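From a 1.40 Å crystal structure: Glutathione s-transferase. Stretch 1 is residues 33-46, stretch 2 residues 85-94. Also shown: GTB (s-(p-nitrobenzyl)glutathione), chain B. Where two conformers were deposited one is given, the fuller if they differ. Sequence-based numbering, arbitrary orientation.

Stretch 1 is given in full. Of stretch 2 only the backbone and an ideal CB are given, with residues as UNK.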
ATOM      1  N   ALA A  33      -5.479   9.717  12.302  1.00 10.03           N
ATOM      2  CA  ALA A  33      -4.072   9.359  12.139  1.00 10.74           C
ATOM      3  C   ALA A  33      -3.897   7.836  12.101  1.00 10.35           C
ATOM      4  O   ALA A  33      -4.782   7.086  12.545  1.00 10.27           O
ATOM      5  CB  ALA A  33      -3.217  10.005  13.231  1.00 12.44           C
ATOM      6  N   ARG A  34      -2.750   7.382  11.598  1.00  8.70           N
ATOM      7  CA  ARG A  34      -2.572   5.966  11.262  0.53  8.57           C
ATOM      8  C   ARG A  34      -2.327   5.035  12.446  1.00  8.71           C
ATOM      9  O   ARG A  34      -2.238   3.824  12.273  1.00  8.44           O
ATOM     10  CB  ARG A  34      -1.502   5.786  10.180  0.53  9.64           C
ATOM     11  CG  ARG A  34      -1.931   6.380   8.844  0.53 11.06           C
ATOM     12  CD  ARG A  34      -0.790   6.324   7.846  0.53 12.79           C
ATOM     13  NE  ARG A  34      -1.096   7.000   6.582  0.53 11.49           N
ATOM     14  CZ  ARG A  34      -1.577   6.395   5.498  0.53 18.60           C
ATOM     15  NH1 ARG A  34      -1.827   5.090   5.514  0.53 29.96           N
ATOM     16  NH2 ARG A  34      -1.807   7.096   4.395  0.53 17.60           N
ATOM     17  N   ASP A  35      -2.254   5.587  13.655  1.00  8.32           N
ATOM     18  CA  ASP A  35      -2.303   4.736  14.847  1.00  7.80           C
ATOM     19  C   ASP A  35      -3.707   4.139  15.023  1.00  8.32           C
ATOM     20  O   ASP A  35      -3.862   3.084  15.636  1.00  8.75           O
ATOM     21  CB  ASP A  35      -1.913   5.518  16.111  1.00  9.80           C
ATOM     22  CG  ASP A  35      -2.836   6.703  16.379  1.00 11.64           C
ATOM     23  OD1 ASP A  35      -2.905   7.615  15.524  1.00 12.08           O
ATOM     24  OD2 ASP A  35      -3.509   6.739  17.427  1.00 12.35           O
ATOM     25  N   MET A  36      -4.733   4.784  14.476  1.00  9.01           N
ATOM     26  CA  MET A  36      -6.096   4.328  14.723  1.00  8.49           C
ATOM     27  C   MET A  36      -6.372   2.882  14.255  1.00  8.40           C
ATOM     28  O   MET A  36      -6.933   2.084  15.015  1.00  7.95           O
ATOM     29  CB  MET A  36      -7.106   5.314  14.145  1.00  9.21           C
ATOM     30  CG  MET A  36      -8.536   4.911  14.410  1.00 10.44           C
ATOM     31  SD  MET A  36      -9.007   4.979  16.175  1.00 11.34           S
ATOM     32  CE  MET A  36     -10.640   4.296  15.988  1.00 12.37           C
ATOM     33  N   PRO A  37      -5.985   2.525  13.014  1.00  7.31           N
ATOM     34  CA  PRO A  37      -6.250   1.130  12.612  1.00  7.72           C
ATOM     35  C   PRO A  37      -5.489   0.134  13.467  1.00  6.08           C
ATOM     36  O   PRO A  37      -5.991  -0.961  13.709  1.00  7.96           O
ATOM     37  CB  PRO A  37      -5.785   1.066  11.139  1.00  7.16           C
ATOM     38  CG  PRO A  37      -4.948   2.343  10.940  1.00  9.46           C
ATOM     39  CD  PRO A  37      -5.577   3.358  11.868  1.00  7.47           C
ATOM     40  N   VAL A  38      -4.292   0.497  13.934  1.00  7.35           N
ATOM     41  CA  VAL A  38      -3.531  -0.378  14.820  1.00  7.21           C
ATOM     42  C   VAL A  38      -4.248  -0.556  16.178  1.00  7.00           C
ATOM     43  O   VAL A  38      -4.389  -1.674  16.662  1.00  7.01           O
ATOM     44  CB  VAL A  38      -2.106   0.186  15.022  1.00  7.03           C
ATOM     45  CG1 VAL A  38      -1.350  -0.640  16.064  1.00  7.79           C
ATOM     46  CG2 VAL A  38      -1.347   0.205  13.681  1.00  8.27           C
ATOM     47  N   ARG A  39      -4.667   0.545  16.798  1.00  7.55           N
ATOM     48  CA  ARG A  39      -5.425   0.494  18.049  1.00  7.61           C
ATOM     49  C   ARG A  39      -6.678  -0.357  17.877  1.00  6.88           C
ATOM     50  O   ARG A  39      -7.019  -1.168  18.756  1.00  8.08           O
ATOM     51  CB  ARG A  39      -5.833   1.902  18.473  1.00  7.14           C
ATOM     52  CG  ARG A  39      -4.693   2.835  18.879  1.00  7.90           C
ATOM     53  CD  ARG A  39      -5.318   4.189  19.204  1.00  8.44           C
ATOM     54  NE  ARG A  39      -4.409   5.225  19.703  1.00  9.71           N
ATOM     55  CZ  ARG A  39      -4.119   5.386  20.994  1.00  8.52           C
ATOM     56  NH1 ARG A  39      -4.544   4.512  21.907  1.00  9.37           N
ATOM     57  NH2 ARG A  39      -3.348   6.396  21.366  1.00  9.68           N
ATOM     58  N   TRP A  40      -7.397  -0.145  16.783  1.00  7.36           N
ATOM     59  CA  TRP A  40      -8.626  -0.886  16.528  1.00  7.35           C
ATOM     60  C   TRP A  40      -8.349  -2.393  16.392  1.00  6.43           C
ATOM     61  O   TRP A  40      -9.046  -3.231  17.000  1.00  7.50           O
ATOM     62  CB  TRP A  40      -9.296  -0.282  15.284  1.00  7.13           C
ATOM     63  CG  TRP A  40     -10.672  -0.834  14.924  1.00  6.09           C
ATOM     64  CD1 TRP A  40     -11.414  -1.760  15.629  1.00  6.58           C
ATOM     65  CD2 TRP A  40     -11.454  -0.479  13.780  1.00  7.77           C
ATOM     66  NE1 TRP A  40     -12.610  -2.000  14.971  1.00  7.89           N
ATOM     67  CE2 TRP A  40     -12.650  -1.236  13.831  1.00  8.37           C
ATOM     68  CE3 TRP A  40     -11.241   0.385  12.692  1.00  7.97           C
ATOM     69  CZ2 TRP A  40     -13.642  -1.141  12.843  1.00  7.60           C
ATOM     70  CZ3 TRP A  40     -12.227   0.490  11.715  1.00  8.90           C
ATOM     71  CH2 TRP A  40     -13.419  -0.269  11.799  1.00  9.42           C
ATOM     72  N   ALA A  41      -7.302  -2.763  15.657  1.00  7.32           N
ATOM     73  CA  ALA A  41      -6.935  -4.170  15.548  1.00  8.19           C
ATOM     74  C   ALA A  41      -6.625  -4.784  16.915  1.00  8.12           C
ATOM     75  O   ALA A  41      -7.073  -5.904  17.228  1.00  8.41           O
ATOM     76  CB  ALA A  41      -5.752  -4.345  14.590  1.00  7.70           C
ATOM     77  N   LEU A  42      -5.823  -4.086  17.718  1.00  8.38           N
ATOM     78  CA  LEU A  42      -5.512  -4.576  19.073  1.00  8.44           C
ATOM     79  C   LEU A  42      -6.774  -4.753  19.916  1.00  7.90           C
ATOM     80  O   LEU A  42      -6.912  -5.751  20.627  1.00  9.33           O
ATOM     81  CB  LEU A  42      -4.507  -3.647  19.765  1.00  7.90           C
ATOM     82  CG  LEU A  42      -3.118  -3.619  19.109  1.00  8.56           C
ATOM     83  CD1 LEU A  42      -2.322  -2.391  19.530  1.00 10.67           C
ATOM     84  CD2 LEU A  42      -2.339  -4.905  19.418  1.00  9.56           C
ATOM     85  N   GLU A  43      -7.698  -3.804  19.832  1.00  8.75           N
ATOM     86  CA  GLU A  43      -8.945  -3.937  20.585  1.00  9.03           C
ATOM     87  C   GLU A  43      -9.835  -5.081  20.089  1.00  8.76           C
ATOM     88  O   GLU A  43     -10.479  -5.755  20.905  1.00 10.93           O
ATOM     89  CB  GLU A  43      -9.694  -2.608  20.606  1.00  9.40           C
ATOM     90  CG  GLU A  43      -9.015  -1.530  21.484  1.00  7.70           C
ATOM     91  CD  GLU A  43      -9.064  -1.868  22.965  1.00 11.28           C
ATOM     92  OE1 GLU A  43      -9.773  -2.812  23.355  1.00 12.27           O
ATOM     93  OE2 GLU A  43      -8.382  -1.163  23.741  1.00 15.92           O
ATOM     94  N   GLU A  44      -9.847  -5.331  18.782  1.00  9.87           N
ATOM     95  CA  GLU A  44     -10.646  -6.439  18.232  1.00  9.28           C
ATOM     96  C   GLU A  44     -10.147  -7.784  18.744  1.00 11.31           C
ATOM     97  O   GLU A  44     -10.951  -8.676  19.004  1.00 13.37           O
ATOM     98  CB  GLU A  44     -10.658  -6.427  16.689  1.00  9.20           C
ATOM     99  CG  GLU A  44     -11.504  -5.308  16.079  1.00  8.59           C
ATOM    100  CD  GLU A  44     -13.011  -5.578  16.092  1.00 10.56           C
ATOM    101  OE1 GLU A  44     -13.426  -6.743  16.317  1.00 12.84           O
ATOM    102  OE2 GLU A  44     -13.763  -4.615  15.867  1.00  9.36           O
ATOM    103  N   VAL A  45      -8.832  -7.925  18.901  1.00 10.87           N
ATOM    104  CA  VAL A  45      -8.280  -9.206  19.351  1.00 11.53           C
ATOM    105  C   VAL A  45      -8.122  -9.274  20.880  1.00 12.60           C
ATOM    106  O   VAL A  45      -7.770 -10.331  21.420  1.00 14.99           O
ATOM    107  CB  VAL A  45      -6.954  -9.582  18.625  1.00 11.14           C
ATOM    108  CG1 VAL A  45      -7.149  -9.570  17.097  1.00 14.46           C
ATOM    109  CG2 VAL A  45      -5.803  -8.665  19.032  1.00 10.88           C
ATOM    110  N   GLY A  46      -8.404  -8.177  21.582  1.00 11.81           N
ATOM    111  CA  GLY A  46      -8.346  -8.165  23.036  1.00 12.74           C
ATOM    112  C   GLY A  46      -6.922  -8.165  23.569  1.00 17.18           C
ATOM    113  O   GLY A  46      -6.641  -8.736  24.621  1.00 18.74           O
ATOM    114  N   UNK A  85       4.854   0.557   9.435  1.00  7.96           N
ATOM    115  CA  UNK A  85       3.772   0.437   8.431  1.00  7.26           C
ATOM    116  C   UNK A  85       2.483  -0.026   9.071  1.00  6.84           C
ATOM    117  O   UNK A  85       2.370  -1.179   9.463  1.00  7.03           O
ATOM    118  CB  UNK A  85       4.168  -0.535   7.317  1.00  7.26           C
ATOM    119  N   UNK A  86       1.523   0.887   9.197  1.00  7.68           N
ATOM    120  CA  UNK A  86       0.218   0.546   9.752  1.00  8.45           C
ATOM    121  C   UNK A  86      -0.390  -0.715   9.132  1.00  8.03           C
ATOM    122  O   UNK A  86      -0.925  -1.555   9.859  1.00  8.10           O
ATOM    123  CB  UNK A  86      -0.742   1.722   9.561  1.00  8.45           C
ATOM    124  N   UNK A  87      -0.260  -0.879   7.810  1.00  7.38           N
ATOM    125  CA  UNK A  87      -0.800  -2.072   7.166  1.00  7.90           C
ATOM    126  C   UNK A  87      -0.113  -3.356   7.641  1.00  6.95           C
ATOM    127  O   UNK A  87      -0.758  -4.392   7.848  1.00  7.73           O
ATOM    128  CB  UNK A  87      -0.665  -1.946   5.647  1.00  7.90           C
ATOM    129  N   UNK A  88       1.213  -3.304   7.793  1.00  7.30           N
ATOM    130  CA  UNK A  88       1.993  -4.462   8.213  1.00  7.72           C
ATOM    131  C   UNK A  88       1.825  -4.768   9.699  1.00  7.37           C
ATOM    132  O   UNK A  88       1.926  -5.923  10.130  1.00  7.61           O
ATOM    133  CB  UNK A  88       3.473  -4.235   7.897  1.00  7.72           C
ATOM    134  N   UNK A  89       1.587  -3.728  10.491  1.00  6.56           N
ATOM    135  CA  UNK A  89       1.342  -3.889  11.922  1.00  8.25           C
ATOM    136  C   UNK A  89      -0.012  -4.573  12.128  1.00  6.53           C
ATOM    137  O   UNK A  89      -0.123  -5.555  12.873  1.00  7.51           O
ATOM    138  CB  UNK A  89       1.383  -2.538  12.639  1.00  8.25           C
ATOM    139  N   UNK A  90      -1.037  -4.084  11.438  1.00  7.37           N
ATOM    140  CA  UNK A  90      -2.330  -4.759  11.430  1.00  8.04           C
ATOM    141  C   UNK A  90      -2.206  -6.198  10.940  1.00  7.56           C
ATOM    142  O   UNK A  90      -2.744  -7.109  11.582  1.00  8.66           O
ATOM    143  CB  UNK A  90      -3.322  -3.991  10.554  1.00  8.04           C
ATOM    144  N   UNK A  91      -1.425  -6.432   9.883  1.00  7.95           N
ATOM    145  CA  UNK A  91      -1.209  -7.797   9.399  0.79  9.35           C
ATOM    146  C   UNK A  91      -0.636  -8.701  10.488  1.00  9.22           C
ATOM    147  O   UNK A  91      -1.112  -9.812  10.712  1.00  9.70           O
ATOM    148  CB  UNK A  91      -0.272  -7.785   8.190  0.79  9.35           C
ATOM    149  N   UNK A  92       0.404  -8.223  11.163  1.00  8.15           N
ATOM    150  CA  UNK A  92       1.053  -8.997  12.220  1.00  9.54           C
ATOM    151  C   UNK A  92       0.108  -9.349  13.359  1.00  9.47           C
ATOM    152  O   UNK A  92       0.079 -10.504  13.823  1.00 11.13           O
ATOM    153  CB  UNK A  92       2.250  -8.220  12.773  1.00  9.54           C
ATOM    154  N   UNK A  93      -0.660  -8.369  13.808  1.00  9.09           N
ATOM    155  CA  UNK A  93      -1.666  -8.595  14.843  1.00 10.23           C
ATOM    156  C   UNK A  93      -2.670  -9.656  14.372  1.00 11.65           C
ATOM    157  O   UNK A  93      -2.999 -10.591  15.121  1.00 12.43           O
ATOM    158  CB  UNK A  93      -2.385  -7.290  15.190  1.00 10.23           C
ATOM    159  N   UNK A  94      -3.136  -9.521  13.137  1.00 10.98           N
ATOM    160  CA  UNK A  94      -4.135 -10.426  12.576  1.00 11.96           C
ATOM    161  C   UNK A  94      -3.605 -11.845  12.359  1.00 14.21           C
ATOM    162  O   UNK A  94      -4.389 -12.800  12.347  1.00 16.89           O
ATOM    163  CB  UNK A  94      -4.648  -9.864  11.248  1.00 11.96           C
TER
HETATM  164  N1  GTB B 501       2.846   4.186   5.187  1.00  8.55           N
HETATM  165  CA1 GTB B 501       2.893   4.660   6.577  1.00  7.62           C
HETATM  166  C1  GTB B 501       1.946   3.857   7.431  1.00  7.97           C
HETATM  167  O11 GTB B 501       0.858   3.520   6.918  1.00  8.73           O
HETATM  168  O12 GTB B 501       2.270   3.574   8.610  1.00  9.39           O
HETATM  169  CB1 GTB B 501       2.562   6.161   6.591  1.00  9.19           C
HETATM  170  CG1 GTB B 501       2.733   6.749   7.989  1.00 11.16           C
HETATM  171  CD1 GTB B 501       2.301   8.201   8.049  1.00 10.41           C
HETATM  172  OE1 GTB B 501       1.905   8.764   7.029  1.00 12.95           O
HETATM  173  N2  GTB B 501       2.365   8.784   9.245  1.00  9.57           N
HETATM  174  CA2 GTB B 501       1.966  10.176   9.459  1.00 10.07           C
HETATM  175  C2  GTB B 501       3.036  10.961  10.153  1.00 12.39           C
HETATM  176  O2  GTB B 501       3.743  10.462  11.025  1.00 10.83           O
HETATM  177  CB2 GTB B 501       0.766  10.202  10.426  1.00  9.79           C
HETATM  178  SG2 GTB B 501      -0.715   9.496   9.786  1.00 12.60           S
HETATM  179  N3  GTB B 501       3.153  12.237   9.780  1.00 13.82           N
HETATM  180  CA3 GTB B 501       4.080  13.187  10.373  1.00 15.52           C
HETATM  181  C3  GTB B 501       5.214  13.579   9.472  1.00 23.30           C
HETATM  182  O31 GTB B 501       5.234  13.169   8.295  1.00 26.19           O
HETATM  183  O32 GTB B 501       6.095  14.314   9.976  1.00 26.57           O
HETATM  184  C'  GTB B 501      -1.239  10.562   8.477  1.00 14.42           C
HETATM  185  C1' GTB B 501      -2.260  11.574   8.929  1.00 18.44           C
HETATM  186  C2' GTB B 501      -1.856  12.839   9.325  1.00 26.49           C
HETATM  187  C3' GTB B 501      -2.807  13.773   9.734  1.00 28.95           C
HETATM  188  C4' GTB B 501      -4.158  13.434   9.739  1.00 21.26           C
HETATM  189  N41 GTB B 501      -5.119  14.381  10.142  1.00 28.38           N
HETATM  190  O41 GTB B 501      -6.321  14.142  10.053  1.00 21.74           O
HETATM  191  O42 GTB B 501      -4.738  15.454  10.570  1.00 29.56           O
HETATM  192  C5' GTB B 501      -4.555  12.168   9.332  1.00 22.01           C
HETATM  193  C6' GTB B 501      -3.607  11.235   8.920  1.00 18.20           C

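The helix of stretch 1 and the helix that begins at position 86 run nearly parallel, 5° between their directions, with axes 9.1 Å apart at closest approach, so the visible backbone of the second already shows which positions meet the first.

Position 85 precedes the helix with phi/psi of 79/107. Positive phi favours glycine without demanding it, and CA-to-CB points away from stretch 1. The ligand's amino group N1 lies nearby, a donor that an acidic or amide side chain could meet. The residue is Glu85, at the N-cap position; its OE1 accepts a hydrogen bond from GTB N1 at 2.7 Å.

At position 86, CA-to-CB points toward stretch 1, and the ideal CB is only 3.7 Å from Arg34 O and 4.5 Å from Pro37 CG. Space is short, while the ligand carboxylate offers acceptors; alanine would fit, and serine could add a donor. Ser86 is found. Its OG donates to GTB O11 at 2.7 Å and its backbone N to GTB O12 at 2.9 Å, so one residue engages both carboxylate oxygens. OG also lies near the plane of the Arg34 guanidinium, at its edge.

Positions 87 and 88 find nothing of stretch 1 within 5.5 Å of their ideal CB, and ordinary helical angles leave the choice wide. They are Gly87 and Ala88.

Position 89 points toward stretch 1, its ideal CB 4.0 Å from Val38 CG2. An aliphatic side chain suits this apolar neighbour. Ile89, chi1 m, places CG2 3.7 Å from Val38 CG1.

At position 90 CA-to-CB runs sideways, yet Ala41 CB is 4.7 Å from the ideal CB and Pro37 O 5.1 Å. The CA is just 5.7 Å from that of Val38, so a compact apolar residue such as alanine or valine is the likely answer. Val90 has chi1 t; its CG2 lies 4.3 Å from Pro37 CB and 4.2 Å from Ala41 CB. Val38 sits as a knob among positions 86, 89, 90 and 93.

Positions 91 and 92 are out of reach of stretch 1, which sets no preference; Met91 and His92 occupy them.

Position 93 faces a hollow lined by Val38, Ala41, Leu42 and Val45. Its ideal CB is 4.5 Å from Ala41 CB and 4.9 Å from Leu42 CD2, leaving room for leucine, isoleucine or methionine. Ile93 fills it as the reciprocal knob: CD1 reaches 3.6 Å from Leu42 CD2, and CG2 lies 3.8 Å from Val45 CG2. It has the largest covered area in stretch 2.

Position 94 points sideways without contact, and Ala94 is one of many possibilities.

Stretch 2, residues 85-94: ESGAIVMHIA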
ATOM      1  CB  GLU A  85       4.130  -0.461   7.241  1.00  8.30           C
ATOM      2  CG  GLU A  85       5.242   0.132   6.348  1.00  7.13           C
ATOM      3  CD  GLU A  85       4.845   1.426   5.679  1.00  8.17           C
ATOM      4  OE1 GLU A  85       3.650   1.633   5.374  1.00  9.71           O
ATOM      5  OE2 GLU A  85       5.748   2.252   5.433  1.00  9.81           O
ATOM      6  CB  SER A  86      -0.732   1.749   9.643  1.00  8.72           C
ATOM      7  OG  SER A  86      -0.975   2.085   8.292  1.00  9.58           O
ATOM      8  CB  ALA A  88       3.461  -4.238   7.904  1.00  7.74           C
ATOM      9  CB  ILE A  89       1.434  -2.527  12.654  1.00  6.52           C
ATOM     10  CG1 ILE A  89       2.870  -1.975  12.593  1.00  8.61           C
ATOM     11  CG2 ILE A  89       1.002  -2.694  14.129  1.00  8.52           C
ATOM     12  CD1 ILE A  89       2.948  -0.485  12.955  1.00  8.92           C
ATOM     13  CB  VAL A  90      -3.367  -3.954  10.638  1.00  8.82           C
ATOM     14  CG1 VAL A  90      -4.641  -4.758  10.422  1.00  9.10           C
ATOM     15  CG2 VAL A  90      -3.674  -2.628  11.367  1.00  8.61           C
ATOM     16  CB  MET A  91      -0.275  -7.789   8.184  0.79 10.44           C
ATOM     17  CG  MET A  91      -0.129  -9.155   7.538  0.79 10.00           C
ATOM     18  SD  MET A  91      -1.628  -9.677   6.690  0.79 10.19           S
ATOM     19  CE  MET A  91      -1.408  -8.858   5.118  0.79 15.23           C
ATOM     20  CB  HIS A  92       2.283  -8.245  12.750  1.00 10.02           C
ATOM     21  CG  HIS A  92       2.979  -8.935  13.885  1.00  9.83           C
ATOM     22  ND1 HIS A  92       3.738 -10.071  13.708  1.00 14.35           N
ATOM     23  CD2 HIS A  92       3.021  -8.651  15.207  1.00 13.89           C
ATOM     24  CE1 HIS A  92       4.239 -10.446  14.874  1.00 16.66           C
ATOM     25  NE2 HIS A  92       3.810  -9.611  15.800  1.00 15.35           N
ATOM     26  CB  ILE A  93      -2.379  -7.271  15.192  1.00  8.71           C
ATOM     27  CG1 ILE A  93      -1.377  -6.297  15.828  1.00 10.35           C
ATOM     28  CG2 ILE A  93      -3.562  -7.513  16.166  1.00 10.72           C
ATOM     29  CD1 ILE A  93      -1.818  -4.817  15.830  1.00  9.85           C
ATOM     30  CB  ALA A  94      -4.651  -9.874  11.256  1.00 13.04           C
TER
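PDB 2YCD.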